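Local coordinates for phosphoenolpyruvate-protein phosphotransferase (Acinetobacter sp., PDB 3CI6) that probably catalyses transfer of phosphate from phosphoenolpyruvate to a histidine of a partner protein, this chain being its GAF domain, at residues R14-I19 with C154-G159; I91-N96 with A145-L150; N20-V23 with D27-D30. All blocks are in the same frame, centred on the assembly; numbering follows the deposited sequence. Where two conformers were deposited one is given.

Contact 1. Residues R14-I19 with C154-G159; sequences RIVQEI and CAQLSG
The amide of Gln156 is sandwiched between Val16 and Ile19. Its side chain runs out fully extended, with CG anti to the backbone N (chi1 178°), and so spans the gap between two nearly parallel helices. The segment axes run 9° apart in direction and come no closer than 10.9 Å. At the end of this arm, Gln156 NE2 donates to Val16 O at 3.0 Å. The bond is nearly straight, 168° at the hydrogen, and the acceptor lies almost in the plane of the amide. Val16 O is met from a point slightly tilted out of its own carbonyl plane.

Ile19 lies over one face of the amide. Its CG2 sits 3.6 Å from Gln156 NE2. Val16 takes the opposite face, where its methyls meet the amide oxygen; CG2 comes within 3.3 Å of Gln156 OE1. This oxygen is buried and finds no hydrogen-bond partner in the model. Leu157 may also touch Ile19 CG2, but it was modelled in two conformers and that touch is doubtful.

Ala155 O receives a hydrogen bond from Gln156 NE2 of the second subunit. Val16 packs on Ala155 of that subunit. Here both helices, 7-20 and 144-167, pack on helix 144-167 of the second subunit, as part of a helical bundle at a GAF-domain dimer interface.

Contact 2. Residues I91-N96 with A145-L150; sequences IVNLEN and AAESFL
The Asn93 amide and the Glu147 carboxylate meet with their planes 63° apart. This is a surface contact of the GAF fold: edge strand 92-94 of the antiparallel sheet, and Ile91 just before it, meet helix 144-167, which packs on the sheet. Ile91 lies over one face of the carboxylate, its CD1 4.0 Å from Glu147 OE1. Asn93 comes to the edge at OE2.

Ile91 also touches the stem of the glutamate, with CD1 3.8 Å from Glu147 CB. The two side chains cross at a slant. The contact is thus part apolar, along the glutamate chain, and part polar, at its end.

Glu147 OE1 lies close to Glu144 OE1 but also forms a salt bridge with Arg13 of the second subunit, which probably offsets this gathering of negative charge.

Asn93 ND2 has two acceptors, Glu147 OE2 and Phe142 O, which hold the amide in place. With chi1 at -179° and chi2 at 0°, the nitrogen ends up at the far tip, facing the helix. Asn93 ND2 reaches Glu147 OE2 at 2.8 Å, using the anti lone pair of that oxygen.

Contact 3. Residues N20-V23 with D27-D30; sequences NSSV and DSLD
Ser22 and Ser28 bring their hydroxyls together where the chain turns from one helix into the next. Among the direct polar contacts, Ser22 OG lies 2.5 Å from Ser28 OG. That is very short, and Ser28 was modelled in two conformers, so the bond between them is doubtful. With chi1 of Ser22 at 70°, its OG lies between the backbone N and the carbonyl carbon, where it meets Ser28 OG. Each hydroxyl also has a backbone partner: Ser22 OG bonds to Ile19 O, in the last turn of helix 7-20, and in the given conformer Ser28 OG bonds to Ser24 O, while Ser24 OG bonds to Asp27 N in the first turn of helix 25-40.

Water 2 bridges the segments. It accepts from Val23 N at 3.0 Å and donates to Asp27 OD2 at 2.7 Å. The carboxylate is thereby linked to the loop backbone through solvent. Water 1 lies 3.2 Å from Ser22 O, but its link to Ser28 OG is doubtful.

Non-polar packing is slight. Ser22 CB meets Asp27 CB at 4.0 Å. A Val23 methyl, CG2, lies 3.4 Å from Asp27 OD2.

Asp27 sits near the positive end of helix 25-40, which would probably stabilise its charge. Val23 also packs on Arg126 of the second subunit. This is a tight loop between consecutive helices, 7-20 and 25-40, of the GAF domain, beside the second subunit.

From the N terminus, helix 7-20 supplies the first segment of contact 1. Contact 3 then closes a short loop, tying the end of that helix to the start of helix 25-40. The chain runs on through the sheet. Contact 2 opens at strand 92-94 and closes early on helix 144-167. Further along the same helix, contact 1 closes the longest loop, which encloses both others. Contacts 2 and 3 follow each other in series, with no touch. Contact 1 touches contact 2 through Ile15 and Phe149, and contact 3 through Gln156 and Asn20. Together they tie three helices and an edge strand, and all meet the second subunit.

Contact 1. Residues R14-I19 with C154-G159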
loop_
_atom_site.group_PDB
_atom_site.type_symbol
_atom_site.label_atom_id
_atom_site.label_comp_id
_atom_site.label_asym_id
_atom_site.label_seq_id
_atom_site.Cartn_x
_atom_site.Cartn_y
_atom_site.Cartn_z
ATOM N N ARG B 14 0.513 9.172 -7.643
ATOM C CA ARG B 14 1.529 10.188 -7.388
ATOM C C ARG B 14 1.985 10.155 -5.933
ATOM O O ARG B 14 3.189 10.220 -5.647
ATOM C CB ARG B 14 0.977 11.565 -7.724
ATOM C CG ARG B 14 1.953 12.641 -7.543
ATOM C CD ARG B 14 1.602 13.890 -8.340
ATOM N NE ARG B 14 0.218 14.322 -8.210
ATOM C CZ ARG B 14 -0.335 14.808 -7.099
ATOM N NH1 ARG B 14 -1.618 15.174 -7.130
ATOM N NH2 ARG B 14 0.350 14.918 -5.950
ATOM N N ILE B 15 1.029 10.063 -5.018
ATOM C CA ILE B 15 1.352 10.028 -3.596
ATOM C C ILE B 15 2.056 8.730 -3.245
ATOM O O ILE B 15 3.070 8.728 -2.539
ATOM C CB ILE B 15 0.087 10.198 -2.734
ATOM C CG1 ILE B 15 -0.596 11.513 -3.047
ATOM C CG2 ILE B 15 0.459 10.139 -1.260
ATOM C CD1 ILE B 15 -2.035 11.679 -2.538
ATOM N N VAL B 16 1.549 7.616 -3.781
ATOM C CA VAL B 16 2.173 6.324 -3.508
ATOM C C VAL B 16 3.660 6.312 -3.942
ATOM O O VAL B 16 4.549 5.819 -3.237
ATOM C CB VAL B 16 1.371 5.192 -4.165
ATOM C CG1 VAL B 16 2.195 3.937 -4.264
ATOM C CG2 VAL B 16 0.082 4.961 -3.429
ATOM N N GLN B 17 3.945 6.922 -5.085
ATOM C CA GLN B 17 5.315 6.963 -5.601
ATOM C C GLN B 17 6.196 7.845 -4.744
ATOM O O GLN B 17 7.318 7.467 -4.449
ATOM C CB GLN B 17 5.330 7.324 -7.089
ATOM C CG GLN B 17 4.700 6.166 -7.879
ATOM C CD GLN B 17 5.115 6.043 -9.300
ATOM O OE1 GLN B 17 4.504 6.658 -10.191
ATOM N NE2 GLN B 17 6.127 5.187 -9.549
ATOM N N GLU B 18 5.668 8.965 -4.277
ATOM C CA GLU B 18 6.452 9.828 -3.403
ATOM C C GLU B 18 6.719 9.132 -2.076
ATOM O O GLU B 18 7.855 9.194 -1.562
ATOM C CB GLU B 18 5.754 11.170 -3.208
ATOM C CG GLU B 18 6.663 12.233 -2.609
ATOM C CD GLU B 18 5.966 13.558 -2.319
ATOM O OE1 GLU B 18 4.760 13.728 -2.593
ATOM O OE2 GLU B 18 6.674 14.441 -1.784
ATOM N N ILE B 19 5.733 8.449 -1.510
ATOM C CA ILE B 19 5.978 7.682 -0.267
ATOM C C ILE B 19 6.991 6.554 -0.517
ATOM O O ILE B 19 7.898 6.285 0.291
ATOM C CB ILE B 19 4.676 7.121 0.310
ATOM C CG1 ILE B 19 3.756 8.238 0.785
ATOM C CG2 ILE B 19 4.960 6.165 1.472
ATOM C CD1 ILE B 19 2.330 7.792 1.081
ATOM N N CYS B 154 -3.070 3.561 3.484
ATOM C CA CYS B 154 -2.699 2.958 4.753
ATOM C C CYS B 154 -2.010 1.592 4.529
ATOM O O CYS B 154 -1.081 1.205 5.263
ATOM C CB CYS B 154 -3.911 2.793 5.653
ATOM S SG CYS B 154 -4.447 4.321 6.419
ATOM N N ALA B 155 -2.467 0.848 3.514
ATOM C CA ALA B 155 -1.889 -0.472 3.237
ATOM C C ALA B 155 -0.455 -0.321 2.768
ATOM O O ALA B 155 0.420 -1.164 3.106
ATOM C CB ALA B 155 -2.695 -1.135 2.173
ATOM N N GLN B 156 -0.167 0.749 2.044
ATOM C CA GLN B 156 1.224 1.010 1.650
ATOM C C GLN B 156 2.056 1.321 2.878
ATOM O O GLN B 156 3.168 0.757 3.080
ATOM C CB GLN B 156 1.335 2.178 0.694
ATOM C CG GLN B 156 2.776 2.470 0.325
ATOM C CD GLN B 156 2.935 3.637 -0.585
ATOM O OE1 GLN B 156 1.987 4.405 -0.810
ATOM N NE2 GLN B 156 4.118 3.808 -1.115
ATOM N N LEU B 157 1.546 2.184 3.752
ATOM C CA LEU B 157 2.323 2.538 4.952
ATOM C C LEU B 157 2.469 1.352 5.877
ATOM O O LEU B 157 3.432 1.272 6.624
ATOM C CB LEU B 157 1.729 3.723 5.710
ATOM C CG LEU B 157 1.936 5.099 5.100
ATOM C CD1 LEU B 157 1.167 6.064 5.960
ATOM C CD2 LEU B 157 3.382 5.506 4.951
ATOM N N SER B 158 1.525 0.420 5.839
ATOM C CA SER B 158 1.605 -0.689 6.803
ATOM C C SER B 158 2.921 -1.440 6.720
ATOM O O SER B 158 3.515 -1.796 7.753
ATOM C CB SER B 158 0.413 -1.617 6.638
ATOM O OG SER B 158 0.531 -2.446 5.510
ATOM N N GLY B 159 3.430 -1.676 5.499
ATOM C CA GLY B 159 4.711 -2.343 5.337
ATOM C C GLY B 159 5.908 -1.477 5.597
ATOM O O GLY B 159 6.900 -1.971 6.091
#

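Contact 2. Residues I91-N96 with A145-L150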
loop_
_atom_site.group_PDB
_atom_site.type_symbol
_atom_site.label_atom_id
_atom_site.label_comp_id
_atom_site.label_asym_id
_atom_site.label_seq_id
_atom_site.Cartn_x
_atom_site.Cartn_y
_atom_site.Cartn_z
ATOM N N ILE B 91 -12.791 0.785 9.610
ATOM C CA ILE B 91 -13.029 2.193 9.373
ATOM C C ILE B 91 -14.189 2.672 10.256
ATOM O O ILE B 91 -15.185 1.933 10.416
ATOM C CB ILE B 91 -13.383 2.513 7.913
ATOM C CG1 ILE B 91 -12.168 2.271 7.034
ATOM C CG2 ILE B 91 -13.861 3.966 7.814
ATOM C CD1 ILE B 91 -12.358 2.798 5.623
ATOM N N VAL B 92 -14.000 3.842 10.856
ATOM C CA VAL B 92 -15.054 4.560 11.570
ATOM C C VAL B 92 -15.190 5.919 10.875
ATOM O O VAL B 92 -14.365 6.797 11.023
ATOM C CB VAL B 92 -14.744 4.740 13.039
ATOM C CG1 VAL B 92 -15.821 5.568 13.700
ATOM C CG2 VAL B 92 -14.612 3.404 13.737
ATOM N N ASN B 93 -16.261 6.052 10.092
ATOM C CA ASN B 93 -16.502 7.225 9.261
ATOM C C ASN B 93 -17.755 7.885 9.802
ATOM O O ASN B 93 -18.876 7.431 9.517
ATOM C CB ASN B 93 -16.640 6.826 7.811
ATOM C CG ASN B 93 -16.870 8.010 6.888
ATOM O OD1 ASN B 93 -16.926 9.165 7.355
ATOM N ND2 ASN B 93 -17.023 7.729 5.574
ATOM N N LEU B 94 -17.556 8.907 10.631
ATOM C CA LEU B 94 -18.619 9.623 11.312
ATOM C C LEU B 94 -18.807 10.989 10.682
ATOM O O LEU B 94 -17.967 11.884 10.817
ATOM C CB LEU B 94 -18.298 9.816 12.781
ATOM C CG LEU B 94 -18.450 8.599 13.660
ATOM C CD1 LEU B 94 -18.005 9.016 15.073
ATOM C CD2 LEU B 94 -19.879 8.098 13.629
ATOM N N GLU B 95 -19.938 11.149 10.033
ATOM C CA GLU B 95 -20.280 12.403 9.428
ATOM C C GLU B 95 -20.409 13.456 10.503
ATOM O O GLU B 95 -19.928 14.566 10.346
ATOM C CB GLU B 95 -21.603 12.297 8.671
ATOM C CG GLU B 95 -22.092 13.581 8.040
ATOM C CD GLU B 95 -23.411 13.459 7.326
ATOM O OE1 GLU B 95 -24.013 12.352 7.319
ATOM O OE2 GLU B 95 -23.854 14.496 6.780
ATOM N N ASN B 96 -21.102 13.103 11.581
ATOM C CA ASN B 96 -21.322 14.032 12.662
ATOM C C ASN B 96 -20.839 13.397 13.955
ATOM O O ASN B 96 -21.570 12.642 14.609
ATOM C CB ASN B 96 -22.794 14.392 12.733
ATOM C CG ASN B 96 -23.066 15.515 13.721
ATOM O OD1 ASN B 96 -22.172 15.897 14.473
ATOM N ND2 ASN B 96 -24.269 16.037 13.726
ATOM N N ALA B 145 -15.196 6.634 -2.147
ATOM C CA ALA B 145 -13.930 6.937 -2.804
ATOM C C ALA B 145 -12.869 7.360 -1.824
ATOM O O ALA B 145 -11.692 6.938 -1.913
ATOM C CB ALA B 145 -14.111 8.030 -3.899
ATOM N N ALA B 146 -13.246 8.232 -0.905
ATOM C CA ALA B 146 -12.320 8.683 0.100
ATOM C C ALA B 146 -11.898 7.513 0.954
ATOM O O ALA B 146 -10.698 7.361 1.237
ATOM C CB ALA B 146 -12.951 9.773 0.944
ATOM N N GLU B 147 -12.841 6.660 1.353
ATOM C CA GLU B 147 -12.447 5.498 2.163
ATOM C C GLU B 147 -11.458 4.602 1.408
ATOM O O GLU B 147 -10.422 4.175 1.951
ATOM C CB GLU B 147 -13.672 4.683 2.587
ATOM C CG GLU B 147 -14.583 5.414 3.546
ATOM C CD GLU B 147 -15.718 4.559 4.071
ATOM O OE1 GLU B 147 -15.816 3.360 3.750
ATOM O OE2 GLU B 147 -16.515 5.081 4.899
ATOM N N SER B 148 -11.759 4.326 0.140
ATOM C CA SER B 148 -10.881 3.473 -0.670
ATOM C C SER B 148 -9.493 4.053 -0.840
ATOM O O SER B 148 -8.513 3.328 -0.749
ATOM C CB SER B 148 -11.513 3.193 -2.009
ATOM O OG SER B 148 -12.677 2.430 -1.904
ATOM N N PHE B 149 -9.404 5.353 -1.094
ATOM C CA PHE B 149 -8.153 6.083 -1.203
ATOM C C PHE B 149 -7.322 5.905 0.055
ATOM O O PHE B 149 -6.141 5.564 0.005
ATOM C CB PHE B 149 -8.520 7.557 -1.471
ATOM C CG PHE B 149 -7.378 8.558 -1.402
ATOM C CD1 PHE B 149 -6.437 8.606 -2.400
ATOM C CD2 PHE B 149 -7.357 9.560 -0.427
ATOM C CE1 PHE B 149 -5.424 9.580 -2.413
ATOM C CE2 PHE B 149 -6.350 10.539 -0.424
ATOM C CZ PHE B 149 -5.378 10.527 -1.408
ATOM N N LEU B 150 -7.954 6.167 1.201
ATOM C CA LEU B 150 -7.225 6.096 2.464
ATOM C C LEU B 150 -6.832 4.678 2.796
ATOM O O LEU B 150 -5.747 4.455 3.334
ATOM C CB LEU B 150 -8.053 6.701 3.591
ATOM C CG LEU B 150 -8.338 8.193 3.459
ATOM C CD1 LEU B 150 -9.235 8.658 4.605
ATOM C CD2 LEU B 150 -7.050 9.011 3.377
#

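Contact 3. Residues N20-V23 with D27-D30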
loop_
_atom_site.group_PDB
_atom_site.type_symbol
_atom_site.label_atom_id
_atom_site.label_comp_id
_atom_site.label_asym_id
_atom_site.label_seq_id
_atom_site.Cartn_x
_atom_site.Cartn_y
_atom_site.Cartn_z
ATOM N N ASN B 20 6.835 5.867 -1.646
ATOM C CA ASN B 20 7.625 4.692 -1.939
ATOM C C ASN B 20 9.101 5.018 -2.047
ATOM O O ASN B 20 9.927 4.226 -1.553
ATOM C CB ASN B 20 7.048 4.002 -3.168
ATOM C CG ASN B 20 7.770 2.749 -3.516
ATOM O OD1 ASN B 20 8.460 2.704 -4.539
ATOM N ND2 ASN B 20 7.659 1.718 -2.672
ATOM N N SER B 21 9.422 6.202 -2.585
ATOM C CA SER B 21 10.801 6.660 -2.818
ATOM C C SER B 21 11.337 7.540 -1.700
ATOM O O SER B 21 12.386 8.181 -1.852
ATOM C CB SER B 21 10.871 7.477 -4.097
ATOM O OG SER B 21 10.557 6.682 -5.214
ATOM N N SER B 22 10.605 7.638 -0.609
ATOM C CA SER B 22 11.070 8.397 0.540
ATOM C C SER B 22 12.050 7.543 1.323
ATOM O O SER B 22 11.940 6.324 1.288
ATOM C CB SER B 22 9.895 8.835 1.400
ATOM O OG SER B 22 9.294 7.772 2.052
ATOM N N VAL B 23 12.946 8.212 2.043
ATOM C CA VAL B 23 14.127 7.597 2.623
ATOM C C VAL B 23 13.919 7.063 4.048
ATOM O O VAL B 23 14.767 6.323 4.554
ATOM C CB VAL B 23 15.313 8.611 2.632
ATOM C CG1 VAL B 23 15.491 9.243 1.232
ATOM C CG2 VAL B 23 15.092 9.711 3.648
ATOM N N ASP B 27 9.706 10.559 6.907
ATOM C CA ASP B 27 9.394 11.247 5.654
ATOM C C ASP B 27 8.122 10.650 5.066
ATOM O O ASP B 27 7.266 11.375 4.560
ATOM C CB ASP B 27 10.569 11.160 4.641
ATOM C CG ASP B 27 11.690 12.125 4.943
ATOM O OD1 ASP B 27 11.562 12.921 5.886
ATOM O OD2 ASP B 27 12.721 12.096 4.203
ATOM N N SER B 28 7.990 9.330 5.100
ATOM C CA SER B 28 6.803 8.700 4.540
ATOM C C SER B 28 5.533 9.220 5.211
ATOM O O SER B 28 4.588 9.590 4.544
ATOM C CB SER B 28 6.886 7.195 4.665
ATOM O OG SER B 28 8.017 6.739 3.947
ATOM N N LEU B 29 5.564 9.296 6.533
ATOM C CA LEU B 29 4.404 9.731 7.319
ATOM C C LEU B 29 4.043 11.185 7.012
ATOM O O LEU B 29 2.854 11.528 6.897
ATOM C CB LEU B 29 4.663 9.560 8.816
ATOM C CG LEU B 29 4.936 8.138 9.286
ATOM C CD1 LEU B 29 5.311 8.132 10.785
ATOM C CD2 LEU B 29 3.734 7.198 8.999
ATOM N N ASP B 30 5.072 12.020 6.902
ATOM C CA ASP B 30 4.878 13.441 6.653
ATOM C C ASP B 30 4.282 13.638 5.273
ATOM O O ASP B 30 3.344 14.441 5.073
ATOM C CB ASP B 30 6.219 14.173 6.793
ATOM C CG ASP B 30 6.125 15.674 6.561
ATOM O OD1 ASP B 30 5.345 16.327 7.282
ATOM O OD2 ASP B 30 6.925 16.166 5.720
HETATM O O HOH W 1 9.595 4.930 2.912
HETATM O O HOH W 2 12.701 11.165 1.677
#